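Local coordinates for hydroquinone dioxygenase large subunit (Pseudomonas sp., PDB 4ZXA), which forms the large subunit of an iron(II)-dependent, two-subunit hydroquinone 1,2-dioxygenase, which probably cleaves the hydroquinone ring with dioxygen, at residues E[244-249]-E[313-318]; E[30-35]-E[134-139]; E[273-278]-E[299-304]; E[78-83]-E[93-98]. All blocks are in the same frame, centred on the assembly; numbering follows the deposited sequence.

Interactions 1, 3 and 4 gather round the pocket that holds 4-hydroxybenzonitrile and the cadmium ion, whereas interaction 2 lies away from it, although it shares the N-terminal family region with interaction 4. Interaction 1 supplies Glu248 at the phenol end of the ligand, interaction 4 brings Phe79 to its nitrile end, and interaction 3 provides the metal ligand His303. The centres of interactions 1, 3 and 4 lie 17 to 19 Å from one another. Packing joins interaction 4 to interaction 1, where Glu317 OE2 meets Phe79 CE1, and to interaction 3, where Lys278 NZ meets Trp82 CZ3. Interaction 2 is centred about 21 Å from interaction 4 and about 30 Å from interaction 3.

Interaction 1 of 4, residues E[244-249]-E[313-318]; sequences CPTTEE and LMVWEN. With H8N (4-hydroxybenzonitrile), chain J.
Thr246 and Leu313 form the firm part of the pairing between 244-249 and 313-318, whose short axes lie at 149° in an antiparallel sense. Thr246 N bonds to Leu313 O at 2.9 Å, and Leu313 N returns the bond to Thr246 O at the same distance. Toward Cys244 the pairing slackens. Cys244 N reaches Val315 O at 2.8 Å, but the bond from Val315 N to Cys244 O is weak.

On one face of the sheet, Pro245 and Met314 run side by side; bends at chi2 (72°) and chi3 (73°) fold the thioether over, bringing Met314 CE to 3.5 Å from Pro245 CG. The face bearing Thr246, Leu313 and Val315 borders 4-hydroxybenzonitrile. There Thr246 OG1, which itself accepts a bond from Asn231 N, donates to Glu248 OE1 at 2.9 Å from above the carboxylate plane. The ligand hydroxyl OAB donates to Glu248 OE2, although the exact position of that oxygen is doubtful. The partly exposed margin is at Glu317, whose carboxylate carbon CD merely packs 3.7 Å from Cys244 SG.

Strand 310-318 sits between 241-249 and 262-266 in a five-stranded antiparallel sheet, with Leu313 and Val315 touching Phe264. Helix 219-224 packs Leu219 and Leu223 on Pro245, while Ile271 of strand 270-277 meets Glu248 and Leu313.

Interaction 2 of 4, residues E[30-35]-E[134-139]; sequences RSFQLG and RDWTNA
Asp135 takes the backbone N of Arg30 on its OD2 at 2.9 Å, in a nearly straight bond (172° at the hydrogen) that arrives on the syn side, somewhat out of the carboxylate plane. With CG anti to its own backbone N (chi1 -171°), the carboxylate swings out from the last turn of the helix to meet this N-H. The Arg30 chain, extended from CG to NE, crosses the aspartate at about a right angle: OD1 of Asp135 lies 3.6 Å from CG of Arg30, and its ion pair with NE, at 4.0 Å, is long. The guanidinium finds a further partner in Ser21 O, which accepts from NH1.

The contact thus fastens the C-terminal end of helix 122-136 to the segment 30-35, which carries strand 32-34 of a five-stranded antiparallel sheet. An alanine in place of Asp135 would probably leave Arg30 N without its acceptor and the guanidinium without its long ion pair.

Trp136 adds a second bond, from NE1 to Arg30 O at 3.1 Å, with the oxygen lying in the indole plane. Phe32 slides past this indole in the opposite direction, the planes inclined at 63°, and NE1 of Trp136 sits at the edge of the phenyl ring, 4.0 Å from Phe32 CE1.

Interaction 3 of 4, residues E[273-278]-E[299-304]; sequences WDVGDK and ADIRHQ. With CD (cadmium ion), chain I.
Two neighbouring antiparallel strands of the cupin fold carry this part of the metal site, where Trp273 packs against the metal ligand His303. NE2 of His303 binds the cadmium ion at 2.2 Å, with His256, Asn258 and Glu262 as the other protein ligands. His303 lies side by side with Val275 on one face of the sheet; its CG sits between the backbone N and the carbonyl carbon (chi1 57°). CZ3 of Trp273 lies over the centre of the imidazole, and the two ring planes are inclined at 41°, so the indole is likely to limit how far the imidazole can tilt on that side.

The backbones are bound through Asp274 with Gln304 and Gly276 with Arg302; the straightest bond runs from Gly276 N to Arg302 O at 2.9 Å. Val275 CG1 packs 3.7 Å from Ile301 CB. Beyond the strand, the Lys278 chain bends at chi3 and its NZ donates to Ala299 O at 3.1 Å, in the carbonyl plane. NZ also bonds to Asn258 O, tying a metal-ligand residue to this end of the contact. At the other end, a water donates to Asp274 OD2 at 3.1 Å and weakly to Gln304 OE1, while Gln304 NE2 donates to Leu252 O.

A histidine late in the domain, joining the closely spaced His256, Asn258 and Glu262 on one metal, is consistent with the two-motif metal site of cupins.

Interaction 4 of 4, residues E[78-83]-E[93-98]; sequences FFYGWV and NYYGKV. With H8N (4-hydroxybenzonitrile), chain J.
The amide ND2 of Asn93 donates to Phe79 O at 3.0 Å, from above the carbonyl plane and with 148° at the hydrogen. Its CG, anti to the backbone N (chi1 -161°), carries the amide toward 78-83. On the other branch, Asn93 OD1 accepts Tyr95 N at 2.9 Å, closing an Asx turn. The backbone contributes as well, Asn93 N bonding to Gly81 O at 3.1 Å.

These bonds join the loop around Phe79 and Gly81 to the turn between the antiparallel strands 89-93 and 97-102, neighbours in an eight-stranded sheet that also holds strand 301-307. An alanine in place of Asn93 would probably leave Phe79 O and Tyr95 N without these partners, so that the turn and the Phe79 loop could shift more easily.

Phe79 points away from 93-98, and its ring borders the pocket, where the nitrile nitrogen NAA of 4-hydroxybenzonitrile sits at the ring edge, 3.7 Å from CE2. Next to it, Tyr80 O accepts a bond from His256 NE2, a second-shell bond that is likely to hold this metal ligand in orientation.

Tyr95 crosses Tyr80 at about a right angle. Its hydroxyl OH lies at the edge of the Tyr80 ring, 3.7 Å from Tyr80 CD1, and is hydrogen-bonded to Asp259 OD2; Tyr95 CE1 packs on the same CD1. Farther in, Val98 lays its CG2 over one face of the Phe78 ring in a CH-pi contact, 3.9 Å from Phe78 CG, and Ile125 and Met126 of helix 122-136 also touch Phe78.

Interaction 1 of 4, residues E[244-249]-E[313-318]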
# COMPACT_ATOMS: atom_id res chain seq x y z
N CYS E 244 18.42 9.29 19.56
CA CYS E 244 17.71 9.91 18.44
C CYS E 244 16.22 9.62 18.47
O CYS E 244 15.73 8.84 17.65
CB CYS E 244 18.27 9.40 17.11
SG CYS E 244 20.08 9.31 17.04
N PRO E 245 15.49 10.25 19.40
CA PRO E 245 14.05 9.99 19.57
C PRO E 245 13.30 10.49 18.35
O PRO E 245 13.81 11.34 17.62
CB PRO E 245 13.67 10.86 20.77
CG PRO E 245 14.98 11.34 21.36
CD PRO E 245 15.96 11.35 20.26
N THR E 246 12.08 9.99 18.16
CA THR E 246 11.24 10.40 17.05
C THR E 246 9.80 9.99 17.36
O THR E 246 9.57 9.08 18.15
CB THR E 246 11.71 9.73 15.73
OG1 THR E 246 10.79 10.03 14.68
CG2 THR E 246 11.80 8.23 15.90
N THR E 247 8.83 10.70 16.78
CA THR E 247 7.43 10.42 17.00
C THR E 247 6.86 9.69 15.79
O THR E 247 6.96 10.18 14.67
CB THR E 247 6.64 11.71 17.31
OG1 THR E 247 6.65 12.56 16.16
CG2 THR E 247 7.29 12.45 18.48
N GLU E 248 6.29 8.52 16.02
CA GLU E 248 5.88 7.63 14.95
C GLU E 248 4.36 7.51 14.86
O GLU E 248 3.67 7.26 15.85
CB GLU E 248 6.49 6.24 15.14
CG GLU E 248 7.85 6.22 15.82
CD GLU E 248 8.98 6.79 14.97
OE1 GLU E 248 8.82 7.89 14.38
OE2 GLU E 248 10.05 6.14 14.91
N GLU E 249 3.84 7.70 13.65
CA GLU E 249 2.42 7.55 13.39
C GLU E 249 2.22 6.78 12.09
O GLU E 249 3.03 6.90 11.17
CB GLU E 249 1.72 8.90 13.34
CG GLU E 249 0.21 8.81 13.48
CD GLU E 249 -0.45 10.16 13.60
OE1 GLU E 249 0.23 11.13 13.96
OE2 GLU E 249 -1.66 10.24 13.34
N LEU E 313 9.23 7.16 20.36
CA LEU E 313 10.20 6.07 20.23
C LEU E 313 11.61 6.60 20.34
O LEU E 313 11.97 7.59 19.71
CB LEU E 313 10.03 5.33 18.90
CG LEU E 313 11.16 4.33 18.54
CD1 LEU E 313 11.19 3.16 19.51
CD2 LEU E 313 11.00 3.81 17.14
N MET E 314 12.42 5.95 21.15
CA MET E 314 13.82 6.31 21.22
C MET E 314 14.64 5.36 20.35
O MET E 314 14.68 4.16 20.61
CB MET E 314 14.32 6.27 22.66
CG MET E 314 15.83 6.41 22.76
SD MET E 314 16.36 8.08 22.38
CE MET E 314 15.82 8.98 23.84
N VAL E 315 15.29 5.91 19.32
CA VAL E 315 16.24 5.15 18.50
C VAL E 315 17.66 5.46 18.98
O VAL E 315 18.10 6.61 18.97
CB VAL E 315 16.11 5.46 16.99
CG1 VAL E 315 17.08 4.58 16.18
CG2 VAL E 315 14.68 5.26 16.50
N TRP E 316 18.36 4.43 19.43
CA TRP E 316 19.69 4.64 19.98
C TRP E 316 20.75 4.24 18.94
O TRP E 316 20.93 3.07 18.61
CB TRP E 316 19.84 3.84 21.27
CG TRP E 316 21.20 3.87 21.88
CD1 TRP E 316 22.06 4.94 21.97
CD2 TRP E 316 21.87 2.77 22.50
NE1 TRP E 316 23.22 4.56 22.62
CE2 TRP E 316 23.13 3.23 22.95
CE3 TRP E 316 21.54 1.42 22.71
CZ2 TRP E 316 24.04 2.41 23.60
CZ3 TRP E 316 22.45 0.60 23.35
CH2 TRP E 316 23.69 1.10 23.79
N GLU E 317 21.46 5.24 18.42
CA GLU E 317 22.38 5.00 17.33
C GLU E 317 23.82 5.00 17.79
O GLU E 317 24.16 5.56 18.84
CB GLU E 317 22.18 6.05 16.23
CG GLU E 317 20.89 5.86 15.44
CD GLU E 317 20.74 6.88 14.33
OE1 GLU E 317 21.72 7.62 14.07
OE2 GLU E 317 19.65 6.96 13.72
N ASN E 318 24.67 4.40 16.97
CA ASN E 318 26.10 4.32 17.22
C ASN E 318 26.85 4.83 15.99
O ASN E 318 26.92 4.15 14.98
CB ASN E 318 26.50 2.88 17.53
CG ASN E 318 27.99 2.73 17.83
OD1 ASN E 318 28.75 3.70 17.74
ND2 ASN E 318 28.41 1.52 18.18
NAA H8N J . 15.22 1.29 10.86
CAC H8N J . 14.62 2.20 11.20
CAI H8N J . 13.82 3.37 11.68
CAF H8N J . 13.06 3.22 12.83
CAD H8N J . 12.30 4.28 13.31
CAH H8N J . 12.34 5.48 12.61
OAB H8N J . 11.60 6.53 13.07
CAE H8N J . 13.11 5.63 11.46
CAG H8N J . 13.86 4.57 11.00

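Interaction 2 of 4, residues E[30-35]-E[134-139]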
# COMPACT_ATOMS: atom_id res chain seq x y z
N ARG E 30 7.65 17.34 -14.14
CA ARG E 30 8.86 17.02 -14.89
C ARG E 30 9.27 15.56 -14.69
O ARG E 30 9.19 15.05 -13.58
CB ARG E 30 10.01 17.89 -14.40
CG ARG E 30 9.75 19.38 -14.38
CD ARG E 30 10.95 20.11 -13.79
NE ARG E 30 10.79 21.56 -13.86
CZ ARG E 30 11.15 22.29 -14.92
NH1 ARG E 30 11.68 21.70 -15.98
NH2 ARG E 30 10.97 23.60 -14.91
N SER E 31 9.72 14.91 -15.73
CA SER E 31 10.34 13.60 -15.56
C SER E 31 11.82 13.81 -15.26
O SER E 31 12.36 14.87 -15.55
CB SER E 31 10.17 12.74 -16.81
OG SER E 31 10.73 13.39 -17.94
N PHE E 32 12.47 12.81 -14.67
CA PHE E 32 13.89 12.93 -14.33
C PHE E 32 14.68 11.73 -14.83
O PHE E 32 14.17 10.62 -14.94
CB PHE E 32 14.08 13.13 -12.82
CG PHE E 32 13.61 14.47 -12.31
CD1 PHE E 32 12.27 14.67 -11.98
CD2 PHE E 32 14.48 15.52 -12.16
CE1 PHE E 32 11.83 15.90 -11.51
CE2 PHE E 32 14.05 16.75 -11.69
CZ PHE E 32 12.72 16.94 -11.36
N GLN E 33 15.95 11.98 -15.13
CA GLN E 33 16.86 10.94 -15.56
C GLN E 33 17.98 10.84 -14.55
O GLN E 33 18.55 11.85 -14.11
CB GLN E 33 17.44 11.27 -16.94
CG GLN E 33 18.24 10.12 -17.56
CD GLN E 33 17.34 9.07 -18.17
OE1 GLN E 33 16.24 9.38 -18.62
NE2 GLN E 33 17.79 7.82 -18.17
N LEU E 34 18.30 9.61 -14.16
CA LEU E 34 19.41 9.36 -13.26
C LEU E 34 20.08 8.13 -13.80
O LEU E 34 19.52 7.04 -13.72
CB LEU E 34 18.90 9.14 -11.84
CG LEU E 34 19.93 8.92 -10.73
CD1 LEU E 34 20.97 10.03 -10.74
CD2 LEU E 34 19.25 8.83 -9.37
N GLY E 35 21.26 8.30 -14.38
CA GLY E 35 21.91 7.22 -15.10
C GLY E 35 20.86 6.61 -16.00
O GLY E 35 20.21 7.31 -16.77
N ARG E 134 10.80 18.42 -4.67
CA ARG E 134 10.40 19.79 -4.95
C ARG E 134 9.32 19.80 -6.01
O ARG E 134 8.27 20.41 -5.83
CB ARG E 134 11.60 20.62 -5.40
CG ARG E 134 11.36 22.13 -5.40
CD ARG E 134 12.64 22.90 -5.78
NE ARG E 134 12.44 24.35 -5.69
CZ ARG E 134 13.03 25.14 -4.79
NH1 ARG E 134 13.88 24.64 -3.89
NH2 ARG E 134 12.77 26.44 -4.79
N ASP E 135 9.57 19.10 -7.11
CA ASP E 135 8.64 19.14 -8.23
C ASP E 135 7.34 18.36 -8.00
O ASP E 135 6.27 18.82 -8.38
CB ASP E 135 9.34 18.70 -9.52
CG ASP E 135 8.48 18.94 -10.75
OD1 ASP E 135 8.31 20.11 -11.14
OD2 ASP E 135 7.98 17.95 -11.34
N TRP E 136 7.42 17.19 -7.37
CA TRP E 136 6.24 16.32 -7.25
C TRP E 136 5.40 16.55 -5.99
O TRP E 136 4.30 15.99 -5.85
CB TRP E 136 6.65 14.84 -7.34
CG TRP E 136 7.30 14.48 -8.64
CD1 TRP E 136 7.54 15.30 -9.69
CD2 TRP E 136 7.80 13.19 -9.01
NE1 TRP E 136 8.15 14.61 -10.70
CE2 TRP E 136 8.32 13.30 -10.31
CE3 TRP E 136 7.84 11.94 -8.38
CZ2 TRP E 136 8.89 12.23 -10.99
CZ3 TRP E 136 8.40 10.87 -9.05
CH2 TRP E 136 8.92 11.02 -10.34
N THR E 137 5.90 17.38 -5.09
CA THR E 137 5.15 17.69 -3.89
C THR E 137 4.36 18.99 -4.03
O THR E 137 4.93 20.08 -4.03
CB THR E 137 6.05 17.77 -2.66
OG1 THR E 137 6.85 16.59 -2.57
CG2 THR E 137 5.20 17.91 -1.40
N ASN E 138 3.05 18.86 -4.12
CA ASN E 138 2.15 19.98 -4.26
C ASN E 138 1.95 20.65 -2.92
O ASN E 138 2.29 20.08 -1.89
CB ASN E 138 0.81 19.49 -4.79
CG ASN E 138 0.95 18.80 -6.12
OD1 ASN E 138 1.72 19.25 -6.98
ND2 ASN E 138 0.24 17.69 -6.29
N ALA E 139 1.38 21.85 -2.95
CA ALA E 139 1.26 22.69 -1.76
C ALA E 139 0.31 22.09 -0.74
O ALA E 139 0.19 22.57 0.38
CB ALA E 139 0.77 24.08 -2.15

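Interaction 3 of 4, residues E[273-278]-E[299-304]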
# COMPACT_ATOMS: atom_id res chain seq x y z
N TRP E 273 6.38 -4.23 14.97
CA TRP E 273 7.39 -4.47 13.95
C TRP E 273 7.26 -5.84 13.26
O TRP E 273 7.28 -6.87 13.92
CB TRP E 273 8.79 -4.30 14.54
CG TRP E 273 9.08 -2.90 14.93
CD1 TRP E 273 8.85 -2.32 16.14
CD2 TRP E 273 9.66 -1.87 14.11
NE1 TRP E 273 9.26 -1.02 16.14
CE2 TRP E 273 9.75 -0.71 14.90
CE3 TRP E 273 10.11 -1.82 12.78
CZ2 TRP E 273 10.28 0.49 14.40
CZ3 TRP E 273 10.63 -0.63 12.29
CH2 TRP E 273 10.70 0.51 13.10
N ASP E 274 7.10 -5.82 11.94
CA ASP E 274 7.26 -7.03 11.13
C ASP E 274 8.74 -7.25 10.94
O ASP E 274 9.44 -6.37 10.43
CB ASP E 274 6.64 -6.83 9.74
CG ASP E 274 5.34 -7.58 9.56
OD1 ASP E 274 4.62 -7.82 10.56
OD2 ASP E 274 5.03 -7.93 8.40
N VAL E 275 9.24 -8.42 11.32
CA VAL E 275 10.66 -8.68 11.16
C VAL E 275 10.90 -9.89 10.30
O VAL E 275 10.42 -10.98 10.60
CB VAL E 275 11.36 -8.85 12.51
CG1 VAL E 275 12.84 -9.15 12.29
CG2 VAL E 275 11.15 -7.60 13.37
N GLY E 276 11.66 -9.69 9.23
CA GLY E 276 11.94 -10.77 8.31
C GLY E 276 13.38 -10.88 7.84
O GLY E 276 14.26 -10.11 8.24
N ASP E 277 13.60 -11.85 6.97
CA ASP E 277 14.91 -12.13 6.39
C ASP E 277 15.35 -11.06 5.40
O ASP E 277 14.58 -10.67 4.51
CB ASP E 277 14.87 -13.49 5.70
CG ASP E 277 15.79 -14.48 6.34
OD1 ASP E 277 17.01 -14.18 6.42
OD2 ASP E 277 15.30 -15.56 6.77
N LYS E 278 16.56 -10.55 5.58
CA LYS E 278 17.08 -9.49 4.73
C LYS E 278 17.01 -9.92 3.28
O LYS E 278 16.66 -9.14 2.40
CB LYS E 278 18.52 -9.15 5.13
CG LYS E 278 18.80 -7.67 5.20
CD LYS E 278 20.04 -7.38 6.04
CE LYS E 278 21.27 -8.08 5.48
NZ LYS E 278 22.52 -7.69 6.19
N ALA E 299 21.45 -7.26 12.80
CA ALA E 299 22.05 -6.72 11.59
C ALA E 299 21.65 -7.51 10.34
O ALA E 299 21.98 -7.09 9.23
CB ALA E 299 23.55 -6.70 11.74
N ASP E 300 20.95 -8.63 10.51
CA ASP E 300 20.67 -9.52 9.38
C ASP E 300 19.18 -9.64 9.04
O ASP E 300 18.76 -10.60 8.40
CB ASP E 300 21.28 -10.91 9.60
CG ASP E 300 20.75 -11.60 10.86
OD1 ASP E 300 20.13 -10.92 11.72
OD2 ASP E 300 20.97 -12.83 10.99
N ILE E 301 18.38 -8.68 9.49
CA ILE E 301 16.96 -8.72 9.19
C ILE E 301 16.55 -7.44 8.49
O ILE E 301 17.32 -6.49 8.37
CB ILE E 301 16.09 -8.97 10.48
CG1 ILE E 301 16.43 -7.99 11.61
CG2 ILE E 301 16.25 -10.40 11.00
CD1 ILE E 301 15.87 -6.59 11.43
N ARG E 302 15.32 -7.44 7.99
CA ARG E 302 14.68 -6.22 7.53
C ARG E 302 13.36 -6.11 8.29
O ARG E 302 12.84 -7.11 8.80
CB ARG E 302 14.40 -6.31 6.03
CG ARG E 302 13.42 -7.40 5.70
CD ARG E 302 13.32 -7.63 4.21
NE ARG E 302 11.93 -7.69 3.79
CZ ARG E 302 11.53 -8.09 2.59
NH1 ARG E 302 12.42 -8.48 1.68
NH2 ARG E 302 10.23 -8.10 2.30
N HIS E 303 12.81 -4.91 8.38
CA HIS E 303 11.65 -4.70 9.23
C HIS E 303 10.90 -3.43 8.86
O HIS E 303 11.41 -2.60 8.12
CB HIS E 303 12.09 -4.67 10.70
CG HIS E 303 13.12 -3.62 10.99
ND1 HIS E 303 13.70 -3.49 12.23
CD2 HIS E 303 13.65 -2.65 10.21
CE1 HIS E 303 14.56 -2.47 12.20
NE2 HIS E 303 14.54 -1.95 10.99
N GLN E 304 9.68 -3.29 9.37
CA GLN E 304 8.85 -2.12 9.10
C GLN E 304 7.94 -1.98 10.31
O GLN E 304 7.53 -2.99 10.89
CB GLN E 304 8.04 -2.32 7.81
CG GLN E 304 7.29 -1.08 7.33
CD GLN E 304 6.70 -1.23 5.92
OE1 GLN E 304 6.33 -2.32 5.50
NE2 GLN E 304 6.61 -0.12 5.20
CD CD I . 16.37 -0.74 10.68
O HOH W 1 5.30 -5.11 7.11
O HOH W 2 14.63 -9.33 1.06

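Interaction 4 of 4, residues E[78-83]-E[93-98]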
# COMPACT_ATOMS: atom_id res chain seq x y z
N PHE E 78 20.25 8.89 3.09
CA PHE E 78 20.28 7.50 2.62
C PHE E 78 20.55 6.49 3.73
O PHE E 78 20.72 5.30 3.47
CB PHE E 78 21.20 7.34 1.41
CG PHE E 78 20.78 8.18 0.24
CD1 PHE E 78 19.70 7.78 -0.55
CD2 PHE E 78 21.41 9.38 -0.05
CE1 PHE E 78 19.26 8.56 -1.63
CE2 PHE E 78 20.99 10.16 -1.12
CZ PHE E 78 19.91 9.75 -1.92
N PHE E 79 20.56 6.97 4.97
CA PHE E 79 20.52 6.09 6.12
C PHE E 79 21.68 5.09 6.09
O PHE E 79 22.81 5.46 5.76
CB PHE E 79 19.18 5.35 6.13
CG PHE E 79 18.70 4.97 7.51
CD1 PHE E 79 19.24 5.57 8.64
CD2 PHE E 79 17.73 4.00 7.68
CE1 PHE E 79 18.80 5.21 9.92
CE2 PHE E 79 17.29 3.63 8.95
CZ PHE E 79 17.82 4.24 10.07
N TYR E 80 21.40 3.84 6.44
CA TYR E 80 22.39 2.76 6.42
C TYR E 80 21.71 1.59 5.75
O TYR E 80 20.49 1.52 5.75
CB TYR E 80 22.78 2.34 7.85
CG TYR E 80 23.24 3.48 8.67
CD1 TYR E 80 24.55 3.91 8.59
CD2 TYR E 80 22.36 4.17 9.49
CE1 TYR E 80 24.99 4.99 9.34
CE2 TYR E 80 22.79 5.26 10.23
CZ TYR E 80 24.11 5.66 10.16
OH TYR E 80 24.53 6.74 10.90
N GLY E 81 22.48 0.65 5.23
CA GLY E 81 21.87 -0.54 4.66
C GLY E 81 20.87 -0.24 3.55
O GLY E 81 21.08 0.69 2.75
N TRP E 82 19.78 -1.00 3.50
CA TRP E 82 18.85 -0.92 2.39
C TRP E 82 17.56 -0.20 2.78
O TRP E 82 16.83 -0.65 3.67
CB TRP E 82 18.48 -2.32 1.88
CG TRP E 82 19.61 -3.12 1.31
CD1 TRP E 82 19.79 -3.46 -0.01
CD2 TRP E 82 20.69 -3.73 2.03
NE1 TRP E 82 20.93 -4.22 -0.14
CE2 TRP E 82 21.50 -4.40 1.09
CE3 TRP E 82 21.05 -3.76 3.38
CZ2 TRP E 82 22.65 -5.11 1.47
CZ3 TRP E 82 22.21 -4.45 3.75
CH2 TRP E 82 22.99 -5.12 2.79
N VAL E 83 17.28 0.91 2.10
CA VAL E 83 16.04 1.63 2.29
C VAL E 83 15.09 1.29 1.12
O VAL E 83 15.32 1.70 -0.02
CB VAL E 83 16.31 3.13 2.32
CG1 VAL E 83 15.02 3.91 2.48
CG2 VAL E 83 17.32 3.46 3.44
N ASN E 93 22.94 2.44 0.92
CA ASN E 93 23.96 3.45 1.14
C ASN E 93 25.30 2.75 1.29
O ASN E 93 25.45 1.85 2.12
CB ASN E 93 23.65 4.30 2.37
CG ASN E 93 24.42 5.62 2.37
OD1 ASN E 93 25.30 5.83 1.54
ND2 ASN E 93 24.07 6.52 3.30
N TYR E 94 26.25 3.20 0.48
CA TYR E 94 27.62 2.73 0.53
C TYR E 94 28.55 3.82 1.06
O TYR E 94 29.76 3.75 0.90
CB TYR E 94 28.06 2.14 -0.81
CG TYR E 94 27.49 0.76 -1.01
CD1 TYR E 94 27.80 -0.26 -0.14
CD2 TYR E 94 26.61 0.50 -2.04
CE1 TYR E 94 27.27 -1.52 -0.30
CE2 TYR E 94 26.07 -0.76 -2.21
CZ TYR E 94 26.41 -1.76 -1.34
OH TYR E 94 25.88 -3.02 -1.49
N TYR E 95 27.96 4.80 1.74
CA TYR E 95 28.73 5.85 2.41
C TYR E 95 29.72 6.68 1.59
O TYR E 95 30.89 6.79 1.93
CB TYR E 95 29.37 5.26 3.66
CG TYR E 95 28.43 4.27 4.31
CD1 TYR E 95 27.17 4.67 4.73
CD2 TYR E 95 28.79 2.94 4.47
CE1 TYR E 95 26.30 3.77 5.31
CE2 TYR E 95 27.92 2.04 5.04
CZ TYR E 95 26.68 2.46 5.46
OH TYR E 95 25.81 1.57 6.04
N GLY E 96 29.23 7.24 0.48
CA GLY E 96 30.02 8.05 -0.43
C GLY E 96 29.45 7.81 -1.81
O GLY E 96 29.39 8.70 -2.66
N LYS E 97 29.03 6.58 -2.01
CA LYS E 97 28.30 6.11 -3.18
C LYS E 97 26.97 5.49 -2.74
O LYS E 97 26.87 4.93 -1.65
CB LYS E 97 29.12 5.07 -3.95
CG LYS E 97 30.36 5.63 -4.65
CD LYS E 97 31.39 4.52 -4.94
CE LYS E 97 32.31 4.88 -6.11
NZ LYS E 97 32.99 6.21 -5.94
N VAL E 98 25.94 5.60 -3.57
CA VAL E 98 24.66 4.98 -3.26
C VAL E 98 24.14 4.19 -4.46
O VAL E 98 24.02 4.74 -5.55
CB VAL E 98 23.58 6.02 -2.90
CG1 VAL E 98 22.23 5.35 -2.75
CG2 VAL E 98 23.95 6.78 -1.63
NAA H8N J . 15.22 1.29 10.86
CAC H8N J . 14.62 2.20 11.20
CAI H8N J . 13.82 3.37 11.68
CAF H8N J . 13.06 3.22 12.83
CAD H8N J . 12.30 4.28 13.31
CAH H8N J . 12.34 5.48 12.61
OAB H8N J . 11.60 6.53 13.07
CAE H8N J . 13.11 5.63 11.46
CAG H8N J . 13.86 4.57 11.00